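Local structure of sporozoite surface protein 2 (Plasmodium vivax, 4HQO) at residues Q18-L23 with A125-I130; Y22-G27 with N59-L64. The protein probably serves as a surface receptor for gliding motility of malaria sporozoites, its adhesive part pairing a metal-binding von Willebrand factor A domain with a thrombospondin type 1 domain. The protein carries 4 engineered substitutions. One frame throughout, in Å; residues are numbered along the deposited sequence.

Contact 1 of 2, residues Q18-L23 with A125-I130. Engineered in segment 18-23: Gln-18 (natural residue Ser).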
ATOM      1  N   GLN A  18       1.388   3.359  -6.115  1.00 35.22           N
ATOM      2  CA  GLN A  18       1.116   3.470  -4.689  1.00 35.44           C
ATOM      3  C   GLN A  18       1.658   2.252  -3.948  1.00 37.53           C
ATOM      4  O   GLN A  18       1.342   1.113  -4.298  1.00 38.92           O
ATOM      5  CB  GLN A  18      -0.385   3.623  -4.437  1.00 33.23           C
ATOM      6  CG  GLN A  18      -0.995   4.830  -5.116  1.00 37.32           C
ATOM      7  CD  GLN A  18      -2.415   5.108  -4.660  1.00 49.46           C
ATOM      8  OE1 GLN A  18      -2.975   4.370  -3.853  1.00 47.92           O
ATOM      9  NE2 GLN A  18      -3.006   6.174  -5.181  1.00 59.54           N
ATOM     10  N   VAL A  19       2.497   2.507  -2.945  1.00 33.26           N
ATOM     11  CA  VAL A  19       3.041   1.465  -2.078  1.00 30.68           C
ATOM     12  C   VAL A  19       2.925   1.926  -0.631  1.00 34.28           C
ATOM     13  O   VAL A  19       3.402   3.006  -0.289  1.00 29.19           O
ATOM     14  CB  VAL A  19       4.535   1.174  -2.373  1.00 26.38           C
ATOM     15  CG1 VAL A  19       5.070   0.077  -1.439  1.00 29.05           C
ATOM     16  CG2 VAL A  19       4.736   0.777  -3.832  1.00 27.07           C
ATOM     17  N   ASP A  20       2.259   1.132   0.204  1.00 29.82           N
ATOM     18  CA  ASP A  20       2.247   1.382   1.645  1.00 24.97           C
ATOM     19  C   ASP A  20       3.302   0.472   2.251  1.00 29.35           C
ATOM     20  O   ASP A  20       3.153  -0.749   2.228  1.00 28.31           O
ATOM     21  CB  ASP A  20       0.893   1.059   2.259  1.00 24.29           C
ATOM     22  CG  ASP A  20      -0.168   2.063   1.896  1.00 34.52           C
ATOM     23  OD1 ASP A  20       0.174   3.240   1.635  1.00 28.38           O
ATOM     24  OD2 ASP A  20      -1.354   1.671   1.887  1.00 29.70           O
ATOM     25  N   LEU A  21       4.377   1.065   2.760  1.00 31.19           N
ATOM     26  CA  LEU A  21       5.536   0.300   3.203  1.00 27.26           C
ATOM     27  C   LEU A  21       5.663   0.386   4.719  1.00 27.85           C
ATOM     28  O   LEU A  21       5.893   1.454   5.272  1.00 29.16           O
ATOM     29  CB  LEU A  21       6.796   0.833   2.523  1.00 27.89           C
ATOM     30  CG  LEU A  21       8.060  -0.037   2.486  1.00 33.54           C
ATOM     31  CD1 LEU A  21       9.001   0.486   1.403  1.00 31.56           C
ATOM     32  CD2 LEU A  21       8.773  -0.031   3.813  1.00 35.86           C
ATOM     33  N   TYR A  22       5.499  -0.753   5.376  1.00 25.95           N
ATOM     34  CA  TYR A  22       5.488  -0.823   6.827  1.00 26.54           C
ATOM     35  C   TYR A  22       6.851  -1.326   7.268  1.00 28.76           C
ATOM     36  O   TYR A  22       7.179  -2.490   7.079  1.00 29.03           O
ATOM     37  CB  TYR A  22       4.379  -1.773   7.299  1.00 25.15           C
ATOM     38  CG  TYR A  22       3.005  -1.431   6.753  1.00 31.81           C
ATOM     39  CD1 TYR A  22       2.558  -1.970   5.552  1.00 25.95           C
ATOM     40  CD2 TYR A  22       2.151  -0.573   7.445  1.00 22.39           C
ATOM     41  CE1 TYR A  22       1.300  -1.662   5.053  1.00 27.48           C
ATOM     42  CE2 TYR A  22       0.894  -0.257   6.951  1.00 23.44           C
ATOM     43  CZ  TYR A  22       0.472  -0.806   5.753  1.00 25.13           C
ATOM     44  OH  TYR A  22      -0.774  -0.489   5.247  1.00 29.80           O
ATOM     45  N   LEU A  23       7.663  -0.431   7.815  1.00 24.94           N
ATOM     46  CA  LEU A  23       9.012  -0.779   8.235  1.00 26.92           C
ATOM     47  C   LEU A  23       9.007  -1.077   9.728  1.00 31.26           C
ATOM     48  O   LEU A  23       8.803  -0.174  10.549  1.00 28.53           O
ATOM     49  CB  LEU A  23       9.973   0.367   7.911  1.00 24.55           C
ATOM     50  CG  LEU A  23      11.463   0.220   8.219  1.00 32.60           C
ATOM     51  CD1 LEU A  23      12.003  -1.106   7.714  1.00 26.97           C
ATOM     52  CD2 LEU A  23      12.231   1.380   7.587  1.00 29.61           C
ATOM     53  N   ALA A 125      -3.037   0.437  -3.095  1.00 33.14           N
ATOM     54  CA  ALA A 125      -1.600   0.383  -2.853  1.00 31.40           C
ATOM     55  C   ALA A 125      -1.094  -1.032  -2.596  1.00 42.57           C
ATOM     56  O   ALA A 125      -1.756  -1.833  -1.932  1.00 39.95           O
ATOM     57  CB  ALA A 125      -1.219   1.302  -1.690  1.00 29.25           C
ATOM     58  N   ILE A 126       0.083  -1.327  -3.135  1.00 36.29           N
ATOM     59  CA  ILE A 126       0.848  -2.499  -2.735  1.00 36.51           C
ATOM     60  C   ILE A 126       1.123  -2.414  -1.236  1.00 38.69           C
ATOM     61  O   ILE A 126       1.543  -1.372  -0.747  1.00 32.79           O
ATOM     62  CB  ILE A 126       2.193  -2.531  -3.469  1.00 30.11           C
ATOM     63  CG1 ILE A 126       1.977  -2.851  -4.953  1.00 37.33           C
ATOM     64  CG2 ILE A 126       3.118  -3.540  -2.858  1.00 31.58           C
ATOM     65  CD1 ILE A 126       3.200  -2.570  -5.794  1.00 48.22           C
ATOM     66  N   GLN A 127       0.865  -3.502  -0.513  1.00 37.75           N
ATOM     67  CA  GLN A 127       1.105  -3.557   0.924  1.00 34.92           C
ATOM     68  C   GLN A 127       2.414  -4.308   1.159  1.00 35.40           C
ATOM     69  O   GLN A 127       2.490  -5.509   0.914  1.00 31.34           O
ATOM     70  CB  GLN A 127      -0.063  -4.263   1.624  1.00 30.73           C
ATOM     71  CG  GLN A 127      -1.415  -3.577   1.432  1.00 32.14           C
ATOM     72  CD  GLN A 127      -1.402  -2.141   1.947  1.00 40.75           C
ATOM     73  OE1 GLN A 127      -1.071  -1.888   3.103  1.00 34.85           O
ATOM     74  NE2 GLN A 127      -1.749  -1.195   1.082  1.00 31.44           N
ATOM     75  N   LEU A 128       3.451  -3.604   1.611  1.00 26.57           N
ATOM     76  CA  LEU A 128       4.762  -4.228   1.755  1.00 29.90           C
ATOM     77  C   LEU A 128       5.293  -4.070   3.172  1.00 33.43           C
ATOM     78  O   LEU A 128       5.484  -2.953   3.653  1.00 35.28           O
ATOM     79  CB  LEU A 128       5.771  -3.648   0.756  1.00 27.29           C
ATOM     80  CG  LEU A 128       7.235  -4.056   0.992  1.00 35.16           C
ATOM     81  CD1 LEU A 128       7.473  -5.579   0.833  1.00 31.23           C
ATOM     82  CD2 LEU A 128       8.169  -3.269   0.092  1.00 29.48           C
ATOM     83  N   VAL A 129       5.525  -5.189   3.847  1.00 35.11           N
ATOM     84  CA  VAL A 129       6.136  -5.133   5.169  1.00 30.25           C
ATOM     85  C   VAL A 129       7.612  -5.458   5.072  1.00 26.36           C
ATOM     86  O   VAL A 129       7.996  -6.488   4.512  1.00 29.68           O
ATOM     87  CB  VAL A 129       5.495  -6.114   6.162  1.00 23.68           C
ATOM     88  CG1 VAL A 129       6.245  -6.060   7.493  1.00 26.62           C
ATOM     89  CG2 VAL A 129       4.019  -5.786   6.367  1.00 26.30           C
ATOM     90  N   ILE A 130       8.448  -4.579   5.609  1.00 25.60           N
ATOM     91  CA  ILE A 130       9.855  -4.919   5.757  1.00 25.39           C
ATOM     92  C   ILE A 130      10.129  -5.155   7.237  1.00 35.58           C
ATOM     93  O   ILE A 130       9.999  -4.247   8.054  1.00 26.55           O
ATOM     94  CB  ILE A 130      10.769  -3.820   5.193  1.00 30.63           C
ATOM     95  CG1 ILE A 130      10.527  -3.659   3.690  1.00 31.41           C
ATOM     96  CG2 ILE A 130      12.230  -4.149   5.460  1.00 30.82           C
ATOM     97  CD1 ILE A 130      11.439  -2.635   3.045  1.00 33.87           C
TER
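Gln-127 reaches across to both Asp-20 and Tyr-22 on one face of the sheet. The two segments are neighbouring parallel strands at the centre of the von Willebrand factor A domain, an open alpha/beta sheet with helices on both faces. Gln-127 is bent at its second torsion (chi2 -59°), which turns its amide toward the side chains of Asp-20 and Tyr-22. It runs next to Asp-20 in the same direction, with the amide and carboxylate planes 70° apart. NE2 of Gln-127 donates to OD2 of Asp-20 at 3.0 Å, on the anti side, tilted from the carboxylate plane. The same NE2 also bonds to the carbonyl of Ala-125, but from above the carbonyl plane. Asp-20 has a salt bridge to Arg-122 through OD1, so both of its oxygens have partners in this buried place.

The face of Val-19, Leu-21 and Leu-23 is apolar and partly covered by helix 192-203. Leu-21 lies beside Leu-128, CG to CD2 4.0 Å, and its CD2 meets CD1 of Ile-130 at 3.8 Å. Leu-23 CD1 rests 3.8 Å from CG2 of Ile-130. Five backbone hydrogen bonds run between the strands, from Ile-126 N to Gln-18 O (engineered Gln) through Ile-130 N to Tyr-22 O. On the polar face, the hydroxyl of Tyr-22 donates to OE1 of Gln-127 at 2.6 Å, with OE1 in the plane of the ring, at its edge.

Contact 2 of 2, residues Y22-G27 with N59-L64. With NA (sodium ion), chain G.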
ATOM      1  N   TYR A  22       5.499  -0.753   5.376  1.00 25.95           N
ATOM      2  CA  TYR A  22       5.488  -0.823   6.827  1.00 26.54           C
ATOM      3  C   TYR A  22       6.851  -1.326   7.268  1.00 28.76           C
ATOM      4  O   TYR A  22       7.179  -2.490   7.079  1.00 29.03           O
ATOM      5  CB  TYR A  22       4.379  -1.773   7.299  1.00 25.15           C
ATOM      6  CG  TYR A  22       3.005  -1.431   6.753  1.00 31.81           C
ATOM      7  CD1 TYR A  22       2.558  -1.970   5.552  1.00 25.95           C
ATOM      8  CD2 TYR A  22       2.151  -0.573   7.445  1.00 22.39           C
ATOM      9  CE1 TYR A  22       1.300  -1.662   5.053  1.00 27.48           C
ATOM     10  CE2 TYR A  22       0.894  -0.257   6.951  1.00 23.44           C
ATOM     11  CZ  TYR A  22       0.472  -0.806   5.753  1.00 25.13           C
ATOM     12  OH  TYR A  22      -0.774  -0.489   5.247  1.00 29.80           O
ATOM     13  N   LEU A  23       7.663  -0.431   7.815  1.00 24.94           N
ATOM     14  CA  LEU A  23       9.012  -0.779   8.235  1.00 26.92           C
ATOM     15  C   LEU A  23       9.007  -1.077   9.728  1.00 31.26           C
ATOM     16  O   LEU A  23       8.803  -0.174  10.549  1.00 28.53           O
ATOM     17  CB  LEU A  23       9.973   0.367   7.911  1.00 24.55           C
ATOM     18  CG  LEU A  23      11.463   0.220   8.219  1.00 32.60           C
ATOM     19  CD1 LEU A  23      12.003  -1.106   7.714  1.00 26.97           C
ATOM     20  CD2 LEU A  23      12.231   1.380   7.587  1.00 29.61           C
ATOM     21  N   LEU A  24       9.210  -2.348  10.072  1.00 23.92           N
ATOM     22  CA  LEU A  24       9.133  -2.802  11.466  1.00 24.81           C
ATOM     23  C   LEU A  24      10.551  -3.097  11.945  1.00 26.06           C
ATOM     24  O   LEU A  24      11.218  -4.000  11.426  1.00 29.05           O
ATOM     25  CB  LEU A  24       8.275  -4.059  11.579  1.00 20.73           C
ATOM     26  CG  LEU A  24       6.909  -4.061  10.877  1.00 33.22           C
ATOM     27  CD1 LEU A  24       6.151  -5.385  11.141  1.00 20.91           C
ATOM     28  CD2 LEU A  24       6.077  -2.870  11.316  1.00 22.64           C
ATOM     29  N   VAL A  25      11.017  -2.316  12.912  1.00 22.61           N
ATOM     30  CA  VAL A  25      12.421  -2.368  13.314  1.00 21.24           C
ATOM     31  C   VAL A  25      12.573  -2.968  14.713  1.00 24.30           C
ATOM     32  O   VAL A  25      11.983  -2.482  15.682  1.00 26.08           O
ATOM     33  CB  VAL A  25      13.088  -0.967  13.253  1.00 30.18           C
ATOM     34  CG1 VAL A  25      14.559  -1.060  13.638  1.00 24.66           C
ATOM     35  CG2 VAL A  25      12.940  -0.359  11.853  1.00 23.44           C
ATOM     36  N   ASP A  26      13.345  -4.044  14.799  1.00 29.98           N
ATOM     37  CA  ASP A  26      13.626  -4.714  16.070  1.00 30.37           C
ATOM     38  C   ASP A  26      14.608  -3.862  16.886  1.00 29.52           C
ATOM     39  O   ASP A  26      15.759  -3.698  16.485  1.00 28.33           O
ATOM     40  CB  ASP A  26      14.254  -6.075  15.758  1.00 25.56           C
ATOM     41  CG  ASP A  26      14.355  -6.997  16.969  1.00 34.45           C
ATOM     42  OD1 ASP A  26      14.430  -6.517  18.127  1.00 35.06           O
ATOM     43  OD2 ASP A  26      14.387  -8.228  16.732  1.00 28.92           O
ATOM     44  N   GLY A  27      14.163  -3.320  18.021  1.00 28.35           N
ATOM     45  CA  GLY A  27      15.044  -2.545  18.890  1.00 26.45           C
ATOM     46  C   GLY A  27      15.303  -3.210  20.239  1.00 28.51           C
ATOM     47  O   GLY A  27      15.612  -2.541  21.234  1.00 30.46           O
ATOM     48  N   ASN A  59       4.447   5.509   0.527  1.00 32.86           N
ATOM     49  CA  ASN A  59       4.211   6.100   1.845  1.00 26.92           C
ATOM     50  C   ASN A  59       4.793   5.181   2.912  1.00 34.92           C
ATOM     51  O   ASN A  59       4.514   3.977   2.944  1.00 29.13           O
ATOM     52  CB  ASN A  59       2.719   6.295   2.129  1.00 28.68           C
ATOM     53  CG  ASN A  59       2.045   7.284   1.182  1.00 34.43           C
ATOM     54  OD1 ASN A  59       2.646   7.789   0.221  1.00 34.96           O
ATOM     55  ND2 ASN A  59       0.772   7.555   1.450  1.00 24.41           N
ATOM     56  N   LEU A  60       5.600   5.751   3.791  1.00 29.32           N
ATOM     57  CA  LEU A  60       6.299   4.968   4.793  1.00 27.26           C
ATOM     58  C   LEU A  60       5.527   4.938   6.114  1.00 25.19           C
ATOM     59  O   LEU A  60       4.984   5.950   6.550  1.00 29.35           O
ATOM     60  CB  LEU A  60       7.705   5.552   5.003  1.00 28.42           C
ATOM     61  CG  LEU A  60       8.609   4.906   6.053  1.00 36.48           C
ATOM     62  CD1 LEU A  60       8.971   3.489   5.639  1.00 23.64           C
ATOM     63  CD2 LEU A  60       9.876   5.759   6.279  1.00 31.33           C
ATOM     64  N   TYR A  61       5.452   3.759   6.720  1.00 25.54           N
ATOM     65  CA  TYR A  61       5.039   3.621   8.113  1.00 20.58           C
ATOM     66  C   TYR A  61       6.247   3.029   8.844  1.00 22.06           C
ATOM     67  O   TYR A  61       7.003   2.247   8.264  1.00 27.23           O
ATOM     68  CB  TYR A  61       3.798   2.729   8.250  1.00 23.58           C
ATOM     69  CG  TYR A  61       3.547   2.205   9.655  1.00 29.41           C
ATOM     70  CD1 TYR A  61       4.184   1.057  10.109  1.00 25.96           C
ATOM     71  CD2 TYR A  61       2.654   2.833  10.506  1.00 23.70           C
ATOM     72  CE1 TYR A  61       3.968   0.567  11.364  1.00 29.36           C
ATOM     73  CE2 TYR A  61       2.427   2.341  11.789  1.00 22.87           C
ATOM     74  CZ  TYR A  61       3.090   1.203  12.203  1.00 30.75           C
ATOM     75  OH  TYR A  61       2.886   0.678  13.457  1.00 30.09           O
ATOM     76  N   MET A  62       6.460   3.418  10.094  1.00 24.24           N
ATOM     77  CA  MET A  62       7.604   2.873  10.816  1.00 27.78           C
ATOM     78  C   MET A  62       7.278   2.590  12.268  1.00 28.83           C
ATOM     79  O   MET A  62       6.690   3.422  12.959  1.00 27.57           O
ATOM     80  CB  MET A  62       8.814   3.793  10.700  1.00 29.32           C
ATOM     81  CG  MET A  62      10.117   3.217  11.251  1.00 27.69           C
ATOM     82  SD  MET A  62      11.443   4.463  11.070  1.00 38.66           S
ATOM     83  CE  MET A  62      12.894   3.425  11.084  1.00 44.48           C
ATOM     84  N   ASN A  63       7.656   1.395  12.713  1.00 27.68           N
ATOM     85  CA  ASN A  63       7.412   0.959  14.079  1.00 23.80           C
ATOM     86  C   ASN A  63       8.688   0.394  14.671  1.00 27.38           C
ATOM     87  O   ASN A  63       9.408  -0.380  14.022  1.00 32.20           O
ATOM     88  CB  ASN A  63       6.324  -0.129  14.115  1.00 30.25           C
ATOM     89  CG  ASN A  63       5.749  -0.333  15.501  1.00 46.65           C
ATOM     90  OD1 ASN A  63       6.410  -0.877  16.391  1.00 48.11           O
ATOM     91  ND2 ASN A  63       4.507   0.100  15.691  1.00 47.24           N
ATOM     92  N   LEU A  64       8.947   0.759  15.916  1.00 26.06           N
ATOM     93  CA  LEU A  64      10.081   0.234  16.655  1.00 23.13           C
ATOM     94  C   LEU A  64       9.563  -0.747  17.705  1.00 27.16           C
ATOM     95  O   LEU A  64       8.771  -0.373  18.578  1.00 25.50           O
ATOM     96  CB  LEU A  64      10.809   1.380  17.353  1.00 23.41           C
ATOM     97  CG  LEU A  64      12.054   1.004  18.166  1.00 25.21           C
ATOM     98  CD1 LEU A  64      13.168   0.557  17.237  1.00 26.91           C
ATOM     99  CD2 LEU A  64      12.504   2.187  18.987  1.00 23.99           C
TER
HETATM  100 NA    NA G 305       1.071   1.589  14.524  1.00 53.73          NA
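The rings of Tyr-22 and Tyr-61 meet obliquely, planes 56° apart and centroids 5.7 Å apart. Their strands are the two parallel strands of a beta-alpha-beta unit, joined through helix 33-49, in the von Willebrand factor A domain. Strand 22-26 leads into the metal-ion-dependent adhesion site, where OD1 of Asp-26 bonds OG of the magnesium ligand Ser-28. CD1 of Tyr-61 sits at the edge of the Tyr-22 ring, 3.7 Å from its CD2. At the edge of the Tyr-61 ring comes CD2 of Leu-24, 4.0 Å from CE1. His-115 packs edge-to-face with both tyrosines, which places them against helix 105-117. The sodium ion lies in the plane of the Tyr-61 ring and is bound by its hydroxyl; Glu-71 also binds the ion. Asn-63 is on the same face, and its CB touches CD2 of Leu-24.

The other face carries Leu-23, Val-25, Met-62 and Leu-64, and helix 33-49 packs on it through Leu-44 and Trp-36. Met-62 is fully extended, with CG anti to the backbone N (chi1 -172°). It runs beside Leu-23 and takes its CE to 3.9 Å from CG2 of Val-25. Three backbone bonds join the strands: Leu-23 N to Tyr-61 O, Asn-63 N to Leu-23 O, and Val-25 N to Asn-63 O. Near the sodium, ND2 of Asn-63 donates to OH of Tyr-61 at 2.8 Å.

Contacts 1 and 2 lie on the two sides of strand 19-26, which is central in the sheet and has 58-65 and 126-133 as neighbours. Their centres are about 10 Å apart, and they share Tyr-22 and Leu-23. Tyr-22 offers its N and O to 125-130, while Leu-23 offers its N and O to 59-64. A probable hydrogen bond from Tyr-61 N to Leu-21 O, 2.8 Å, continues the pairing into contact 1. CG1 of Val-129 also packs on CD1 of Leu-24 at 3.7 Å. Contact 1 holds no metal ligand, though the side chain of Tyr-22 is about 7 Å from the sodium. Contact 2 holds the sodium ligand Tyr-61, and its Gly-27 lies about 8 Å from the magnesium ion.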